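PDB 4S3I: DNA polymerase III subunit beta from Helicobacter pylori 26695, which tethers DNA polymerases and other proteins to DNA as a sliding clamp, making replication processive. Local coordinates for residues M3-L12 against I59-G70; L91-A99 against S106-A114. One frame throughout, in Å; residues are numbered along the deposited sequence.

Contact 1 of 2, residues M3-L12 against I59-G70; sequences MKISVSKNDL and IFTQSSDKEGVG
Met3 lies against the backbone of Gly68 and Val69, its CG 3.2 Å from Gly68 O, next to where the first strand of the clamp's N-terminal domain pairs, antiparallel, with an edge strand carrying two classic beta bulges. CG stands beside its own backbone N (chi1 -74°), and an extended chi2 sets SD along the Gly68 peptide as well. Met3, Ile59 and Lys4 are the main contributors to the buried surface. The principle that a bulge shifts the register by a residue while the strands go on pairing is plain here: Gln62 and Ser63 both face Ser6, and Asp65 and Lys66 both face Lys4. Lys4 O therefore accepts two amides, Asp65 N at 2.9 Å and Lys66 N at 3.2 Å. Lys4 N answers to Lys66 O. At the other bulge Gln62 N reaches Ser6 O at 2.8 Å, while the bond from Ser63 N to the same oxygen is weak.

Ile59 directs CD1 between the CB of Val7 and the first turn of the helix, at Leu12 CA, crossing Val7 at about a right angle, and its CG2 rests on Asp11. Leu44 of strand 43-49 also packs on Ile59 and Ile5. Beside them a water accepts from Ser8 N and donates to Phe60 O and Asp11 OD2, tying the helix start to the backbone of Phe60.

On the face carrying Lys4 and Ser6, the lysine, extended as far as CE and then bent, brings NZ to Asp65 OD2 in a salt bridge modelled implausibly short. Farther along that face Ser6 OG and Ser63 OG are hydrogen-bonded at 3.0 Å.

Contact 2 of 2, residues L91-A99 against S106-A114; sequences LETKDDSLA and SFKLPMFDA
Met111 lays its side chain over the backbone of Ser97 and Leu98 and on to Thr93, burying more surface here than any other residue. Its CG sits 3.6 Å from Leu98 N and also meets Leu98 CB. With CG beside its own N (chi1 -56°) the chain runs back across the partner strand, and a bend at chi3 (-68°) brings the terminal methyl against the threonine: Met111 CE is 3.8 Å from Thr93 CG2, the two side chains crossing at about a right angle, and it also touches Asp95 O. The hydroxyl of Thr93 is turned to other work, accepting a bond from Met3 N.

The side chain is placed by an antiparallel beta hairpin, a worked case of how backbone pairing positions a residue just past a strand's end. Leu98 and Leu109 form the hydrogen-bonded pair. Leu98 N bonds to Leu109 O at 2.8 Å, and Leu109 N returns a bond to Leu98 O. One step beyond Pro110, which has no N-H to give, Met111 N meets Asp96 O at 2.7 Å in a bond that is almost straight (173°), fixing the root of the methionine. Asp96 O belongs to the type II' turn from Lys94 to Ser97 that joins this hairpin to strand 89-94.

Leu98 and Leu109 share the inner face, where both pack on Ile72 of strand 68-73, and Leu109 and Phe107 reach Ile80 of helix 74-82. Strand 105-110 carries the sheet across the dimer interface, pairing with a strand of the second subunit, whose Thr301 binds Lys108 NZ.

In the fold
Contacts 1 and 2, their centres about 14 Å apart, sit at opposite margins of one five-stranded antiparallel sheet of the N-terminal domain. Contact 1 pairs the outer strand 63-66 with strand 4-7; contact 2 pairs strand 97-102 with the other outer strand, 105-110. Strand 89-94 joins them, as Leu91 N and Thr93 N probably bond to Ile5 O and Met3 O. Along the chain, contact 1 is complete before contact 2 begins. Residues 59-70 also turn a corner at Asp65 into the larger sheet, which runs on into the central domain. The smaller sheet thus spans from an edge strand tied by the chain to that larger sheet, across to the strand that meets the second subunit and closes the ring.

Contact 1 of 2, residues M3-L12 against I59-G70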
# COMPACT_ATOMS: atom_id res chain seq x y z
N MET A 3 -2.36 35.11 -18.85
CA MET A 3 -2.86 34.83 -17.50
C MET A 3 -1.88 35.28 -16.44
O MET A 3 -0.67 35.10 -16.59
CB MET A 3 -3.08 33.33 -17.32
CG MET A 3 -4.28 32.74 -18.02
SD MET A 3 -4.47 30.99 -17.57
CE MET A 3 -3.72 30.99 -15.93
N LYS A 4 -2.39 35.82 -15.34
CA LYS A 4 -1.53 36.13 -14.19
C LYS A 4 -2.38 36.23 -12.92
O LYS A 4 -3.26 37.10 -12.81
CB LYS A 4 -0.75 37.42 -14.45
CG LYS A 4 0.06 37.91 -13.26
CD LYS A 4 1.17 38.85 -13.72
CE LYS A 4 1.96 39.41 -12.54
NZ LYS A 4 1.19 40.46 -11.81
N ILE A 5 -2.13 35.32 -11.98
CA ILE A 5 -2.88 35.25 -10.74
C ILE A 5 -1.99 34.74 -9.61
O ILE A 5 -0.88 34.26 -9.85
CB ILE A 5 -4.05 34.27 -10.87
CG1 ILE A 5 -3.54 32.89 -11.28
CG2 ILE A 5 -5.10 34.75 -11.89
CD1 ILE A 5 -4.58 31.80 -11.18
N SER A 6 -2.49 34.82 -8.38
CA SER A 6 -1.87 34.10 -7.28
C SER A 6 -2.96 33.29 -6.63
O SER A 6 -4.12 33.72 -6.60
CB SER A 6 -1.23 35.06 -6.26
OG SER A 6 -2.22 35.69 -5.47
N VAL A 7 -2.60 32.10 -6.15
CA VAL A 7 -3.56 31.23 -5.49
C VAL A 7 -2.99 30.63 -4.22
O VAL A 7 -1.77 30.68 -3.98
CB VAL A 7 -4.03 30.08 -6.41
CG1 VAL A 7 -4.70 30.63 -7.67
CG2 VAL A 7 -2.85 29.19 -6.79
N SER A 8 -3.87 30.05 -3.42
CA SER A 8 -3.46 29.34 -2.22
C SER A 8 -2.89 27.98 -2.61
O SER A 8 -3.50 27.24 -3.39
CB SER A 8 -4.66 29.17 -1.29
OG SER A 8 -4.32 28.38 -0.16
N LYS A 9 -1.73 27.65 -2.06
CA LYS A 9 -1.07 26.37 -2.34
C LYS A 9 -1.98 25.19 -2.03
O LYS A 9 -2.13 24.27 -2.84
CB LYS A 9 0.23 26.28 -1.52
CG LYS A 9 1.14 25.09 -1.84
CD LYS A 9 0.74 23.84 -1.07
CE LYS A 9 1.95 23.01 -0.68
NZ LYS A 9 1.53 21.74 -0.02
N ASN A 10 -2.60 25.20 -0.86
CA ASN A 10 -3.44 24.08 -0.47
C ASN A 10 -4.72 23.94 -1.29
O ASN A 10 -5.15 22.82 -1.59
CB ASN A 10 -3.75 24.12 1.03
CG ASN A 10 -2.50 23.99 1.88
OD1 ASN A 10 -1.80 22.97 1.82
ND2 ASN A 10 -2.20 25.02 2.66
N ASP A 11 -5.33 25.07 -1.65
CA ASP A 11 -6.49 25.06 -2.53
C ASP A 11 -6.10 24.45 -3.88
O ASP A 11 -6.79 23.59 -4.42
CB ASP A 11 -7.00 26.48 -2.78
CG ASP A 11 -7.62 27.12 -1.55
OD1 ASP A 11 -7.94 26.39 -0.59
OD2 ASP A 11 -7.81 28.36 -1.58
N LEU A 12 -4.99 24.92 -4.41
CA LEU A 12 -4.52 24.47 -5.71
C LEU A 12 -4.20 22.97 -5.66
O LEU A 12 -4.68 22.19 -6.49
CB LEU A 12 -3.30 25.28 -6.15
CG LEU A 12 -2.63 24.88 -7.46
CD1 LEU A 12 -3.60 25.01 -8.63
CD2 LEU A 12 -1.39 25.75 -7.70
N ILE A 59 -11.11 27.20 -8.01
CA ILE A 59 -10.69 27.77 -6.74
C ILE A 59 -10.73 29.28 -6.89
O ILE A 59 -10.62 29.81 -8.00
CB ILE A 59 -9.29 27.31 -6.32
CG1 ILE A 59 -8.23 27.75 -7.33
CG2 ILE A 59 -9.26 25.79 -6.10
CD1 ILE A 59 -6.77 27.41 -6.91
N PHE A 60 -10.89 29.99 -5.77
CA PHE A 60 -10.86 31.44 -5.79
C PHE A 60 -9.41 31.86 -5.89
O PHE A 60 -8.54 31.23 -5.28
CB PHE A 60 -11.46 32.01 -4.50
CG PHE A 60 -12.95 31.86 -4.41
CD1 PHE A 60 -13.79 32.60 -5.23
CD2 PHE A 60 -13.51 31.00 -3.47
CE1 PHE A 60 -15.17 32.46 -5.15
CE2 PHE A 60 -14.89 30.86 -3.37
CZ PHE A 60 -15.72 31.59 -4.21
N THR A 61 -9.14 32.92 -6.63
CA THR A 61 -7.80 33.50 -6.69
C THR A 61 -7.56 34.43 -5.50
O THR A 61 -8.49 35.10 -5.03
CB THR A 61 -7.60 34.29 -7.99
OG1 THR A 61 -8.52 35.39 -8.01
CG2 THR A 61 -7.84 33.40 -9.20
N GLN A 62 -6.32 34.45 -5.02
CA GLN A 62 -5.92 35.41 -3.99
C GLN A 62 -5.74 36.78 -4.61
O GLN A 62 -6.02 37.80 -3.97
CB GLN A 62 -4.61 34.97 -3.34
CG GLN A 62 -4.78 33.71 -2.52
CD GLN A 62 -5.91 33.83 -1.52
OE1 GLN A 62 -6.88 33.08 -1.56
NE2 GLN A 62 -5.78 34.79 -0.60
N SER A 63 -5.27 36.81 -5.85
CA SER A 63 -5.21 38.04 -6.62
C SER A 63 -5.33 37.67 -8.08
O SER A 63 -5.13 36.51 -8.47
CB SER A 63 -3.94 38.84 -6.34
OG SER A 63 -2.80 38.27 -6.96
N SER A 64 -5.68 38.66 -8.89
CA SER A 64 -5.89 38.45 -10.32
C SER A 64 -5.49 39.72 -11.06
O SER A 64 -6.08 40.78 -10.85
CB SER A 64 -7.36 38.09 -10.58
OG SER A 64 -7.58 37.84 -11.96
N ASP A 65 -4.49 39.61 -11.92
CA ASP A 65 -3.98 40.77 -12.65
C ASP A 65 -4.35 40.68 -14.12
O ASP A 65 -4.47 41.69 -14.81
CB ASP A 65 -2.45 40.86 -12.53
CG ASP A 65 -1.98 40.88 -11.09
OD1 ASP A 65 -2.73 40.40 -10.21
OD2 ASP A 65 -0.85 41.36 -10.85
N LYS A 66 -4.52 39.45 -14.59
CA LYS A 66 -4.73 39.22 -16.02
C LYS A 66 -5.54 37.95 -16.25
O LYS A 66 -5.16 36.87 -15.77
CB LYS A 66 -3.38 39.14 -16.75
CG LYS A 66 -3.43 38.41 -18.09
CD LYS A 66 -4.18 39.21 -19.14
CE LYS A 66 -3.38 40.43 -19.55
NZ LYS A 66 -3.98 41.11 -20.74
N GLU A 67 -6.65 38.09 -16.96
CA GLU A 67 -7.54 36.97 -17.26
C GLU A 67 -7.18 36.31 -18.60
O GLU A 67 -6.71 36.98 -19.52
CB GLU A 67 -8.99 37.45 -17.29
CG GLU A 67 -9.49 38.00 -15.96
CD GLU A 67 -10.92 38.51 -16.05
OE1 GLU A 67 -11.38 38.77 -17.18
OE2 GLU A 67 -11.56 38.65 -14.99
N GLY A 68 -7.39 35.00 -18.69
CA GLY A 68 -7.10 34.27 -19.92
C GLY A 68 -7.10 32.76 -19.71
O GLY A 68 -7.43 32.28 -18.62
N VAL A 69 -6.72 32.03 -20.76
CA VAL A 69 -6.75 30.57 -20.72
C VAL A 69 -5.39 29.97 -21.05
O VAL A 69 -4.56 30.63 -21.67
CB VAL A 69 -7.77 30.02 -21.73
CG1 VAL A 69 -9.19 30.42 -21.33
CG2 VAL A 69 -7.46 30.55 -23.13
N GLY A 70 -5.17 28.73 -20.64
CA GLY A 70 -3.95 27.99 -20.95
C GLY A 70 -4.13 26.52 -20.59
O GLY A 70 -5.22 26.12 -20.18
O HOH W 1 -6.70 30.12 -3.76

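Contact 2 of 2, residues L91-A99 against S106-A114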
# COMPACT_ATOMS: atom_id res chain seq x y z
N LEU A 91 0.89 32.09 -10.67
CA LEU A 91 0.81 31.42 -11.97
C LEU A 91 0.73 32.48 -13.04
O LEU A 91 -0.16 33.34 -13.02
CB LEU A 91 -0.40 30.50 -12.03
CG LEU A 91 -0.48 29.51 -10.87
CD1 LEU A 91 -1.79 28.73 -10.90
CD2 LEU A 91 0.72 28.56 -10.90
N GLU A 92 1.66 32.44 -13.99
CA GLU A 92 1.70 33.46 -15.02
C GLU A 92 2.12 32.88 -16.36
O GLU A 92 3.14 32.21 -16.45
CB GLU A 92 2.68 34.58 -14.62
CG GLU A 92 2.86 35.67 -15.68
CD GLU A 92 3.67 36.85 -15.17
OE1 GLU A 92 4.23 36.76 -14.05
OE2 GLU A 92 3.73 37.88 -15.88
N THR A 93 1.34 33.13 -17.40
CA THR A 93 1.71 32.62 -18.72
C THR A 93 2.80 33.49 -19.32
O THR A 93 2.88 34.69 -19.08
CB THR A 93 0.52 32.57 -19.68
OG1 THR A 93 -0.04 33.88 -19.81
CG2 THR A 93 -0.54 31.61 -19.15
N LYS A 94 3.66 32.84 -20.10
CA LYS A 94 4.73 33.52 -20.81
C LYS A 94 4.87 32.76 -22.12
O LYS A 94 5.34 31.63 -22.13
CB LYS A 94 6.02 33.46 -19.99
CG LYS A 94 6.39 34.77 -19.28
CD LYS A 94 5.84 34.86 -17.85
CE LYS A 94 6.37 36.12 -17.12
NZ LYS A 94 5.90 37.40 -17.73
N ASP A 95 4.43 33.38 -23.21
CA ASP A 95 4.27 32.71 -24.52
C ASP A 95 3.50 31.36 -24.48
O ASP A 95 2.30 31.32 -24.19
CB ASP A 95 5.61 32.62 -25.30
CG ASP A 95 6.63 31.70 -24.65
OD1 ASP A 95 6.56 30.48 -24.88
OD2 ASP A 95 7.50 32.21 -23.90
N ASP A 96 4.20 30.28 -24.80
CA ASP A 96 3.63 28.94 -24.93
C ASP A 96 3.91 28.19 -23.63
O ASP A 96 3.97 26.96 -23.61
CB ASP A 96 4.37 28.24 -26.08
CG ASP A 96 3.49 27.26 -26.85
OD1 ASP A 96 2.35 26.98 -26.42
OD2 ASP A 96 3.97 26.76 -27.90
N SER A 97 4.09 28.94 -22.55
CA SER A 97 4.64 28.35 -21.34
C SER A 97 3.95 28.91 -20.10
O SER A 97 3.58 30.08 -20.07
CB SER A 97 6.14 28.63 -21.29
OG SER A 97 6.69 28.29 -20.05
N LEU A 98 3.77 28.06 -19.09
CA LEU A 98 3.20 28.50 -17.83
C LEU A 98 4.30 28.61 -16.78
O LEU A 98 5.01 27.63 -16.52
CB LEU A 98 2.15 27.52 -17.32
CG LEU A 98 1.52 27.99 -16.00
CD1 LEU A 98 0.75 29.28 -16.24
CD2 LEU A 98 0.62 26.95 -15.35
N ALA A 99 4.44 29.79 -16.17
CA ALA A 99 5.44 29.96 -15.11
C ALA A 99 4.79 29.78 -13.74
O ALA A 99 3.68 30.27 -13.50
CB ALA A 99 6.12 31.31 -15.21
N SER A 106 10.98 28.70 -8.72
CA SER A 106 10.30 29.02 -9.98
C SER A 106 10.36 27.88 -10.99
O SER A 106 11.37 27.19 -11.09
CB SER A 106 10.86 30.31 -10.59
OG SER A 106 12.18 30.13 -11.03
N PHE A 107 9.29 27.69 -11.75
CA PHE A 107 9.24 26.58 -12.69
C PHE A 107 8.62 27.04 -13.99
O PHE A 107 7.86 28.01 -14.01
CB PHE A 107 8.37 25.45 -12.15
CG PHE A 107 8.68 25.07 -10.74
CD1 PHE A 107 8.24 25.85 -9.68
CD2 PHE A 107 9.41 23.92 -10.47
CE1 PHE A 107 8.54 25.50 -8.38
CE2 PHE A 107 9.69 23.56 -9.18
CZ PHE A 107 9.25 24.36 -8.13
N LYS A 108 8.92 26.31 -15.05
CA LYS A 108 8.25 26.52 -16.33
C LYS A 108 7.77 25.19 -16.90
O LYS A 108 8.49 24.18 -16.84
CB LYS A 108 9.18 27.22 -17.32
CG LYS A 108 9.40 28.70 -17.01
CD LYS A 108 10.24 29.37 -18.08
CE LYS A 108 11.54 28.61 -18.36
NZ LYS A 108 12.58 28.74 -17.29
N LEU A 109 6.55 25.18 -17.43
CA LEU A 109 6.02 24.00 -18.10
C LEU A 109 5.37 24.43 -19.41
O LEU A 109 4.77 25.50 -19.49
CB LEU A 109 5.02 23.24 -17.22
CG LEU A 109 5.60 22.46 -16.04
CD1 LEU A 109 4.50 21.89 -15.15
CD2 LEU A 109 6.50 21.33 -16.54
N PRO A 110 5.50 23.60 -20.45
CA PRO A 110 4.98 24.01 -21.76
C PRO A 110 3.46 23.88 -21.81
O PRO A 110 2.90 22.94 -21.24
CB PRO A 110 5.64 23.00 -22.72
CG PRO A 110 5.82 21.73 -21.85
CD PRO A 110 6.10 22.24 -20.46
N MET A 111 2.79 24.81 -22.49
CA MET A 111 1.35 24.74 -22.66
C MET A 111 1.02 24.23 -24.06
O MET A 111 1.82 24.41 -24.98
CB MET A 111 0.72 26.12 -22.43
CG MET A 111 1.05 26.76 -21.09
SD MET A 111 -0.18 28.02 -20.74
CE MET A 111 0.18 29.25 -22.00
N PHE A 112 -0.14 23.61 -24.23
CA PHE A 112 -0.62 23.24 -25.56
C PHE A 112 -1.68 24.23 -26.06
O PHE A 112 -2.17 25.06 -25.30
CB PHE A 112 -1.20 21.82 -25.56
CG PHE A 112 -0.17 20.74 -25.34
CD1 PHE A 112 1.11 20.84 -25.88
CD2 PHE A 112 -0.49 19.61 -24.60
CE1 PHE A 112 2.05 19.83 -25.67
CE2 PHE A 112 0.45 18.60 -24.38
CZ PHE A 112 1.72 18.71 -24.91
N ASP A 113 -2.04 24.14 -27.33
CA ASP A 113 -3.11 24.96 -27.89
C ASP A 113 -4.45 24.59 -27.23
O ASP A 113 -4.98 23.50 -27.44
CB ASP A 113 -3.18 24.78 -29.41
CG ASP A 113 -4.21 25.69 -30.08
OD1 ASP A 113 -4.83 26.54 -29.40
OD2 ASP A 113 -4.39 25.54 -31.31
N ALA A 114 -4.99 25.50 -26.42
CA ALA A 114 -6.27 25.26 -25.75
C ALA A 114 -7.42 24.98 -26.72
O ALA A 114 -8.45 24.43 -26.32
CB ALA A 114 -6.61 26.43 -24.83